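PDB 4ARU: histidine acid phosphatase from Hafnia alvei, which belongs to branch 2 of the histidine phosphatase superfamily and folds as a single chain in which helices pack around a mixed beta sheet. Local coordinates for residues H19-P24 with F224-A229; G47-R52 with T95-E100; H115-Q118 with D124-F127. One frame throughout, in Å; residues are numbered along the deposited sequence.

Contact 1 (H19-P24 with F224-A229); sequences HGVRAP and FLLEHA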
loop_
_atom_site.group_PDB
_atom_site.type_symbol
_atom_site.label_atom_id
_atom_site.label_comp_id
_atom_site.label_asym_id
_atom_site.label_seq_id
_atom_site.Cartn_x
_atom_site.Cartn_y
_atom_site.Cartn_z
ATOM N N HIS A 19 -5.031 -3.396 2.418
ATOM C CA HIS A 19 -6.397 -3.885 2.531
ATOM C C HIS A 19 -7.228 -3.630 1.289
ATOM O O HIS A 19 -6.843 -2.919 0.351
ATOM C CB HIS A 19 -7.103 -3.212 3.728
ATOM C CG HIS A 19 -7.139 -1.729 3.642
ATOM N ND1 HIS A 19 -7.920 -1.021 2.755
ATOM C CD2 HIS A 19 -6.417 -0.813 4.326
ATOM C CE1 HIS A 19 -7.676 0.273 2.893
ATOM N NE2 HIS A 19 -6.783 0.422 3.860
ATOM N N GLY A 20 -8.385 -4.250 1.264
ATOM C CA GLY A 20 -9.293 -4.103 0.174
ATOM C C GLY A 20 -10.109 -2.817 0.139
ATOM O O GLY A 20 -9.935 -1.911 0.910
ATOM N N VAL A 21 -10.987 -2.740 -0.839
ATOM C CA VAL A 21 -11.847 -1.582 -1.080
ATOM C C VAL A 21 -12.614 -1.274 0.182
ATOM O O VAL A 21 -13.292 -2.138 0.731
ATOM C CB VAL A 21 -12.792 -1.800 -2.265
ATOM C CG1 VAL A 21 -13.740 -0.633 -2.426
ATOM C CG2 VAL A 21 -12.024 -2.049 -3.553
ATOM N N ARG A 22 -12.501 -0.016 0.611
ATOM C CA ARG A 22 -13.156 0.487 1.801
ATOM C C ARG A 22 -13.929 1.751 1.513
ATOM O O ARG A 22 -13.646 2.471 0.533
ATOM C CB ARG A 22 -12.082 0.829 2.818
ATOM C CG ARG A 22 -11.010 1.826 2.373
ATOM C CD ARG A 22 -10.296 2.571 3.511
ATOM N NE ARG A 22 -9.266 3.478 3.015
ATOM C CZ ARG A 22 -9.497 4.680 2.489
ATOM N NH1 ARG A 22 -10.744 5.124 2.407
ATOM N NH2 ARG A 22 -8.489 5.436 2.047
ATOM N N ALA A 23 -14.852 2.050 2.403
ATOM C CA ALA A 23 -15.471 3.362 2.439
ATOM C C ALA A 23 -14.398 4.403 2.831
ATOM O O ALA A 23 -13.364 4.095 3.443
ATOM C CB ALA A 23 -16.600 3.382 3.427
ATOM N N PRO A 24 -14.656 5.672 2.523
ATOM C CA PRO A 24 -13.766 6.722 2.983
ATOM C C PRO A 24 -13.517 6.627 4.480
ATOM O O PRO A 24 -14.449 6.326 5.235
ATOM C CB PRO A 24 -14.541 8.001 2.631
ATOM C CG PRO A 24 -15.369 7.613 1.428
ATOM C CD PRO A 24 -15.780 6.199 1.745
ATOM N N PHE A 224 -12.574 8.644 -5.465
ATOM C CA PHE A 224 -13.185 8.328 -6.738
ATOM C C PHE A 224 -12.750 6.942 -7.212
ATOM O O PHE A 224 -13.565 6.182 -7.707
ATOM C CB PHE A 224 -12.811 9.369 -7.793
ATOM C CG PHE A 224 -13.251 10.778 -7.474
ATOM C CD1 PHE A 224 -14.397 11.074 -6.755
ATOM C CD2 PHE A 224 -12.512 11.829 -7.950
ATOM C CE1 PHE A 224 -14.778 12.389 -6.502
ATOM C CE2 PHE A 224 -12.889 13.158 -7.702
ATOM C CZ PHE A 224 -14.006 13.433 -6.979
ATOM N N LEU A 225 -11.469 6.625 -7.058
ATOM C CA LEU A 225 -10.988 5.319 -7.472
ATOM C C LEU A 225 -11.707 4.220 -6.666
ATOM O O LEU A 225 -12.059 3.163 -7.194
ATOM C CB LEU A 225 -9.492 5.238 -7.235
ATOM C CG LEU A 225 -8.879 3.926 -7.762
ATOM C CD1 LEU A 225 -7.663 4.251 -8.574
ATOM C CD2 LEU A 225 -8.576 2.919 -6.689
ATOM N N LEU A 226 -11.869 4.474 -5.376
ATOM C CA LEU A 226 -12.587 3.529 -4.516
ATOM C C LEU A 226 -14.037 3.356 -4.940
ATOM O O LEU A 226 -14.537 2.247 -4.984
ATOM C CB LEU A 226 -12.492 3.880 -3.035
ATOM C CG LEU A 226 -11.106 3.785 -2.407
ATOM C CD1 LEU A 226 -11.002 4.449 -1.018
ATOM C CD2 LEU A 226 -10.709 2.335 -2.289
ATOM N N GLU A 227 -14.703 4.450 -5.302
ATOM C CA GLU A 227 -16.083 4.376 -5.775
ATOM C C GLU A 227 -16.159 3.469 -7.019
ATOM O O GLU A 227 -17.050 2.662 -7.181
ATOM C CB GLU A 227 -16.598 5.746 -6.180
ATOM C CG GLU A 227 -16.814 6.722 -5.007
ATOM C CD GLU A 227 -17.172 8.119 -5.464
ATOM O OE1 GLU A 227 -17.161 8.347 -6.685
ATOM O OE2 GLU A 227 -17.490 8.984 -4.607
ATOM N N HIS A 228 -15.189 3.661 -7.898
ATOM C CA HIS A 228 -15.107 2.883 -9.113
ATOM C C HIS A 228 -14.843 1.400 -8.869
ATOM O O HIS A 228 -15.490 0.520 -9.438
ATOM C CB HIS A 228 -14.052 3.495 -10.027
ATOM C CG HIS A 228 -14.025 2.916 -11.412
ATOM N ND1 HIS A 228 -14.893 3.310 -12.409
ATOM C CD2 HIS A 228 -13.220 1.973 -11.958
ATOM C CE1 HIS A 228 -14.589 2.655 -13.527
ATOM N NE2 HIS A 228 -13.610 1.814 -13.267
ATOM N N ALA A 229 -13.915 1.155 -7.965
ATOM C CA ALA A 229 -13.583 -0.213 -7.583
ATOM C C ALA A 229 -14.719 -0.925 -6.849
ATOM O O ALA A 229 -14.843 -2.146 -6.944
ATOM C CB ALA A 229 -12.368 -0.180 -6.708
#

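Contact 2 (G47-R52 with T95-E100); sequences GYITPR and TRKTGE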
loop_
_atom_site.group_PDB
_atom_site.type_symbol
_atom_site.label_atom_id
_atom_site.label_comp_id
_atom_site.label_asym_id
_atom_site.label_seq_id
_atom_site.Cartn_x
_atom_site.Cartn_y
_atom_site.Cartn_z
ATOM N N GLY A 47 -14.539 3.896 6.762
ATOM C CA GLY A 47 -13.348 3.156 7.024
ATOM C C GLY A 47 -13.429 1.648 7.004
ATOM O O GLY A 47 -12.377 0.997 7.072
ATOM N N TYR A 48 -14.622 1.095 6.898
ATOM C CA TYR A 48 -14.729 -0.367 6.831
ATOM C C TYR A 48 -14.476 -0.863 5.415
ATOM O O TYR A 48 -14.803 -0.207 4.433
ATOM C CB TYR A 48 -16.123 -0.829 7.283
ATOM C CG TYR A 48 -16.324 -0.956 8.785
ATOM C CD1 TYR A 48 -15.440 -0.392 9.708
ATOM C CD2 TYR A 48 -17.357 -1.712 9.275
ATOM C CE1 TYR A 48 -15.656 -0.514 11.083
ATOM C CE2 TYR A 48 -17.590 -1.835 10.638
ATOM C CZ TYR A 48 -16.729 -1.237 11.550
ATOM O OH TYR A 48 -16.969 -1.391 12.926
ATOM N N ILE A 49 -13.928 -2.059 5.295
ATOM C CA ILE A 49 -13.927 -2.765 4.017
ATOM C C ILE A 49 -15.358 -3.126 3.687
ATOM O O ILE A 49 -16.175 -3.384 4.571
ATOM C CB ILE A 49 -13.065 -4.035 4.079
ATOM C CG1 ILE A 49 -12.815 -4.623 2.687
ATOM C CG2 ILE A 49 -13.669 -5.080 4.969
ATOM C CD1 ILE A 49 -11.715 -5.690 2.694
ATOM N N THR A 50 -15.743 -3.063 2.425
ATOM C CA THR A 50 -17.088 -3.486 1.987
ATOM C C THR A 50 -17.116 -4.963 1.631
ATOM O O THR A 50 -16.053 -5.583 1.372
ATOM C CB THR A 50 -17.559 -2.732 0.698
ATOM O OG1 THR A 50 -16.668 -3.062 -0.394
ATOM C CG2 THR A 50 -17.524 -1.237 0.935
ATOM N N PRO A 51 -18.318 -5.549 1.587
ATOM C CA PRO A 51 -18.377 -6.959 1.163
ATOM C C PRO A 51 -17.774 -7.176 -0.236
ATOM O O PRO A 51 -17.103 -8.191 -0.508
ATOM C CB PRO A 51 -19.845 -7.295 1.292
ATOM C CG PRO A 51 -20.354 -6.366 2.355
ATOM C CD PRO A 51 -19.554 -5.098 2.237
ATOM N N ARG A 52 -17.960 -6.200 -1.120
ATOM C CA ARG A 52 -17.322 -6.302 -2.422
ATOM C C ARG A 52 -15.798 -6.262 -2.289
ATOM O O ARG A 52 -15.117 -6.975 -2.986
ATOM C CB ARG A 52 -17.834 -5.193 -3.352
ATOM C CG ARG A 52 -17.092 -5.084 -4.658
ATOM C CD ARG A 52 -17.958 -4.389 -5.644
ATOM N NE ARG A 52 -17.189 -3.975 -6.804
ATOM C CZ ARG A 52 -17.636 -3.916 -8.041
ATOM N NH1 ARG A 52 -18.856 -4.299 -8.374
ATOM N NH2 ARG A 52 -16.796 -3.470 -8.957
ATOM N N THR A 95 -8.349 -4.244 7.717
ATOM C CA THR A 95 -7.172 -5.095 7.565
ATOM C C THR A 95 -7.453 -6.528 8.095
ATOM O O THR A 95 -7.069 -7.493 7.442
ATOM C CB THR A 95 -5.940 -4.485 8.289
ATOM O OG1 THR A 95 -6.314 -3.970 9.563
ATOM C CG2 THR A 95 -5.371 -3.350 7.509
ATOM N N ARG A 96 -8.137 -6.663 9.228
ATOM C CA ARG A 96 -8.496 -7.984 9.698
ATOM C C ARG A 96 -9.353 -8.694 8.664
ATOM O O ARG A 96 -9.130 -9.883 8.358
ATOM C CB ARG A 96 -9.209 -7.923 11.054
ATOM C CG ARG A 96 -8.291 -7.513 12.173
ATOM C CD ARG A 96 -8.888 -7.509 13.557
ATOM N NE ARG A 96 -9.810 -6.382 13.743
ATOM C CZ ARG A 96 -11.131 -6.455 13.689
ATOM N NH1 ARG A 96 -11.756 -7.589 13.417
ATOM N NH2 ARG A 96 -11.825 -5.348 13.880
ATOM N N LYS A 97 -10.365 -8.021 8.105
ATOM C CA LYS A 97 -11.228 -8.678 7.165
ATOM C C LYS A 97 -10.506 -8.955 5.843
ATOM O O LYS A 97 -10.833 -9.917 5.127
ATOM C CB LYS A 97 -12.478 -7.851 6.931
ATOM C CG LYS A 97 -13.325 -7.723 8.170
ATOM C CD LYS A 97 -13.978 -8.997 8.549
ATOM C CE LYS A 97 -15.062 -8.712 9.601
ATOM N NZ LYS A 97 -16.119 -9.774 9.532
ATOM N N THR A 98 -9.551 -8.124 5.480
ATOM C CA THR A 98 -8.713 -8.460 4.319
ATOM C C THR A 98 -7.967 -9.780 4.561
ATOM O O THR A 98 -7.906 -10.616 3.691
ATOM C CB THR A 98 -7.684 -7.342 4.073
ATOM O OG1 THR A 98 -8.406 -6.176 3.621
ATOM C CG2 THR A 98 -6.696 -7.709 3.023
ATOM N N GLY A 99 -7.348 -9.938 5.740
ATOM C CA GLY A 99 -6.655 -11.165 6.035
ATOM C C GLY A 99 -7.579 -12.355 5.922
ATOM O O GLY A 99 -7.201 -13.401 5.364
ATOM N N GLU A 100 -8.784 -12.248 6.488
ATOM C CA GLU A 100 -9.764 -13.361 6.378
ATOM C C GLU A 100 -10.186 -13.656 4.919
ATOM O O GLU A 100 -10.309 -14.809 4.547
ATOM C CB GLU A 100 -10.979 -13.087 7.256
ATOM C CG GLU A 100 -10.557 -13.150 8.730
ATOM C CD GLU A 100 -11.633 -12.946 9.759
ATOM O OE1 GLU A 100 -12.753 -12.483 9.421
ATOM O OE2 GLU A 100 -11.337 -13.331 10.927
#

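Contact 3 (H115-Q118 with D124-F127); sequences HHQQ and DPLF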
loop_
_atom_site.group_PDB
_atom_site.type_symbol
_atom_site.label_atom_id
_atom_site.label_comp_id
_atom_site.label_asym_id
_atom_site.label_seq_id
_atom_site.Cartn_x
_atom_site.Cartn_y
_atom_site.Cartn_z
ATOM N N HIS A 115 -3.988 -13.835 12.524
ATOM C CA HIS A 115 -3.448 -13.322 13.731
ATOM C C HIS A 115 -3.411 -11.803 13.698
ATOM O O HIS A 115 -3.193 -11.221 12.652
ATOM C CB HIS A 115 -2.031 -13.842 13.939
ATOM C CG HIS A 115 -1.945 -15.321 14.064
ATOM N ND1 HIS A 115 -2.013 -16.165 12.987
ATOM C CD2 HIS A 115 -1.824 -16.102 15.146
ATOM C CE1 HIS A 115 -1.929 -17.411 13.396
ATOM N NE2 HIS A 115 -1.772 -17.412 14.708
ATOM N N HIS A 116 -3.539 -11.193 14.879
ATOM C CA HIS A 116 -3.448 -9.745 15.048
ATOM C C HIS A 116 -3.205 -9.376 16.490
ATOM O O HIS A 116 -3.260 -10.200 17.397
ATOM C CB HIS A 116 -4.710 -9.029 14.474
ATOM C CG HIS A 116 -5.971 -9.305 15.225
ATOM N ND1 HIS A 116 -6.281 -8.672 16.411
ATOM C CD2 HIS A 116 -7.015 -10.118 14.954
ATOM C CE1 HIS A 116 -7.462 -9.096 16.849
ATOM N NE2 HIS A 116 -7.923 -9.981 15.985
ATOM N N GLN A 117 -2.843 -8.122 16.714
ATOM C CA GLN A 117 -2.565 -7.673 18.046
ATOM C C GLN A 117 -3.803 -7.865 18.906
ATOM O O GLN A 117 -4.854 -7.499 18.497
ATOM C CB GLN A 117 -2.172 -6.191 18.002
ATOM C CG GLN A 117 -1.996 -5.569 19.371
ATOM C CD GLN A 117 -1.333 -4.221 19.289
ATOM O OE1 GLN A 117 -0.113 -4.150 19.108
ATOM N NE2 GLN A 117 -2.110 -3.167 19.336
ATOM N N GLN A 118 -3.619 -8.329 20.130
ATOM C CA GLN A 118 -4.765 -8.556 21.017
ATOM C C GLN A 118 -5.654 -7.351 21.250
ATOM O O GLN A 118 -6.897 -7.419 21.177
ATOM C CB GLN A 118 -4.233 -8.984 22.359
ATOM C CG GLN A 118 -3.746 -10.413 22.374
ATOM C CD GLN A 118 -4.879 -11.434 22.655
ATOM O OE1 GLN A 118 -6.041 -11.298 22.236
ATOM N NE2 GLN A 118 -4.512 -12.481 23.331
ATOM N N ASP A 124 -0.753 -0.969 16.519
ATOM C CA ASP A 124 0.187 -2.076 16.407
ATOM C C ASP A 124 1.506 -1.461 15.964
ATOM O O ASP A 124 1.544 -0.916 14.873
ATOM C CB ASP A 124 -0.368 -3.150 15.448
ATOM C CG ASP A 124 0.583 -4.305 15.220
ATOM O OD1 ASP A 124 1.768 -4.204 15.625
ATOM O OD2 ASP A 124 0.112 -5.331 14.664
ATOM N N PRO A 125 2.544 -1.552 16.823
ATOM C CA PRO A 125 3.809 -0.907 16.450
ATOM C C PRO A 125 4.498 -1.478 15.233
ATOM O O PRO A 125 5.409 -0.842 14.656
ATOM C CB PRO A 125 4.663 -1.117 17.666
ATOM C CG PRO A 125 4.209 -2.450 18.176
ATOM C CD PRO A 125 2.710 -2.310 18.072
ATOM N N LEU A 126 4.067 -2.646 14.752
ATOM C CA LEU A 126 4.603 -3.147 13.502
ATOM C C LEU A 126 4.163 -2.279 12.335
ATOM O O LEU A 126 4.952 -2.054 11.405
ATOM C CB LEU A 126 4.114 -4.561 13.217
ATOM C CG LEU A 126 4.649 -5.226 11.963
ATOM C CD1 LEU A 126 6.158 -5.432 11.990
ATOM C CD2 LEU A 126 3.964 -6.557 11.790
ATOM N N PHE A 127 2.941 -1.770 12.392
ATOM C CA PHE A 127 2.375 -0.963 11.328
ATOM C C PHE A 127 2.545 0.538 11.562
ATOM O O PHE A 127 2.653 1.285 10.550
ATOM C CB PHE A 127 0.886 -1.244 11.134
ATOM C CG PHE A 127 0.614 -2.666 10.649
ATOM C CD1 PHE A 127 0.688 -2.984 9.307
ATOM C CD2 PHE A 127 0.295 -3.678 11.545
ATOM C CE1 PHE A 127 0.498 -4.263 8.874
ATOM C CE2 PHE A 127 0.060 -4.974 11.120
ATOM C CZ PHE A 127 0.144 -5.256 9.767
HETATM O O HOH W 1 -2.408 -6.142 14.667
#

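Contact 1 (H19-P24 with F224-A229)
The guanidinium of R22, with L226 CD1 lying over one of its faces, is held at several of its nitrogens. R22 NH1 donates to A23 O at 3.0 Å; the acceptor lies almost in the guanidinium plane, although the N-H meets that carbonyl from above its plane. NE bonds to a bound L(+)-tartaric acid, which is probably from the crystallisation liquor and is also hydrogen-bonded to H19 NE2. The other ring nitrogen, H19 ND1, donates to G20 O at 2.9 Å and 171°, on a lone pair and within the ring plane, which fixes the rotation of the imidazole.

R22 leaves the backbone pointing away from helix 213-229, with CG between the backbone N and the carbonyl carbon (chi1 57°). The extended chain then carries the guanidinium back beside the helix, where R22 NH1 is 3.5 Å from L226 CD1. That methyl, L226 CD1, also approaches R22 O at 3.6 Å, a buried carbonyl oxygen for which the model offers no hydrogen-bond partner.

V21 faces the helix directly and uses both methyls. V21 CG2 meets A229 CB at 3.7 Å, while V21 CG1 sits 3.9 Å from L226 O and 4.2 Å from L226 CD2.

H19-P24 matches the HGxRxP signature of histidine acid phosphatases. No hydrogen bond crosses between the two segments, so the loop rests on the helix by van der Waals contact, leaving the polar ends of H19 and R22 directed to the bound tartaric acid, consistent with a pocket that accepts anions.

Contact 2 (G47-R52 with T95-E100)
I49 reaches helix 93-106 with two separate branches, each meeting a different residue in a different orientation. Its CG2 methyl comes against the root of K97, I49 CG2 lying 3.6 Å from K97 CB and 4.2 Å from K97 CG, and these two side chains are set obliquely to each other. The other branch runs out with CG1 anti to the backbone N (chi1 -168°) and remains extended at the next bond, which carries I49 CD1 to within 3.5 Å of T98 OG1. Here the side chains cross at about a right angle, and the touch is between a methyl and an oxygen, not a polar bond.

K97 starts toward I49, but a bend in its chain (chi2 -70°) turns the amine away. Only its first two methylenes therefore serve this contact, and the side chain also packs on E54. T98 is turned by its own bonding: OG1 is hydrogen-bonded to R94 O, one turn earlier in the helix, and to G20 N. Two polar partners thus fix the hydroxyl that I49 CD1 approaches. The closest CA atoms, those of I49 and K97, are 7.2 Å apart, and no hydrogen bond joins the two segments themselves.

Neighbouring polar bonds keep the 47-52 backbone in place. Q93 OE1 bonds to I49 N and R94 NH1 to G47 O, both from the start of helix 93-106. T50 is the N-cap of helix 51-70, its OG1 bonded to G53 N. I49 thus lies just ahead of helix 51-70 and packs against helix 93-106, which forms the beta-alpha-beta crossover between the adjacent parallel strands 85-89 and 115-116.

Contact 3 (H115-Q118 with D124-F127)
The carboxamide of Q117 and the carboxylate of D124 lie with their planes 33° apart, their side chains sliding past each other in opposite directions. At the edge of a third flat group, the F127 ring, sits D124 CB, in the ring plane. Q117 extends toward D124 with CG anti to its N (chi1 174°), and Q117 OE1 meets carbon atoms: D124 CA at 3.4 Å and P125 CD at 3.5 Å. The amide's rotation is set from its other end, where NE2 bonds to N119 O and A123 O in the intervening loop.

D124 divides its carboxylate between two tasks. D124 OD1 accepts from L126 N at 2.9 Å and 160°, the donor standing above the carboxylate plane. D124 OD2 bonds to W88 NE1 and receives a hydrogen bond of 2.6 Å from a water that in turn accepts from Q117 N at 2.9 Å, so this water is the polar bridge between the segments. Donors at both oxygens would probably favour the charged form of the buried carboxylate.

Beyond D124 the chain bends tightly, with F127 N bonded to D124 O at 3.0 Å. The OD1 bond to the backbone N two residues on defines an Asx turn, here placed in the loop that follows strand 115-116 and pinned by W88 to the adjacent parallel strand 85-89.

From the N terminus, strand 9-18 leads into 19-24, the first half of contact 1. The chain then passes helix 29-33 to reach 47-52, and contact 2 closes a 42-residue loop when helix 93-106 returns to it. Contact 3 follows in series, closing only five residues just after strand 115-116. Contact 1 closes last, at the end of helix 213-229, so its 199-residue loop encloses the other two. Contacts 1 and 2 adjoin, joined by A229 O to R52 NE at 3.0 Å and by A23 N to Y48 O. Contact 2 reaches contact 3 through R96 CD against H116 CD2, whereas contacts 1 and 3 stay about 9 Å apart at their nearest atoms.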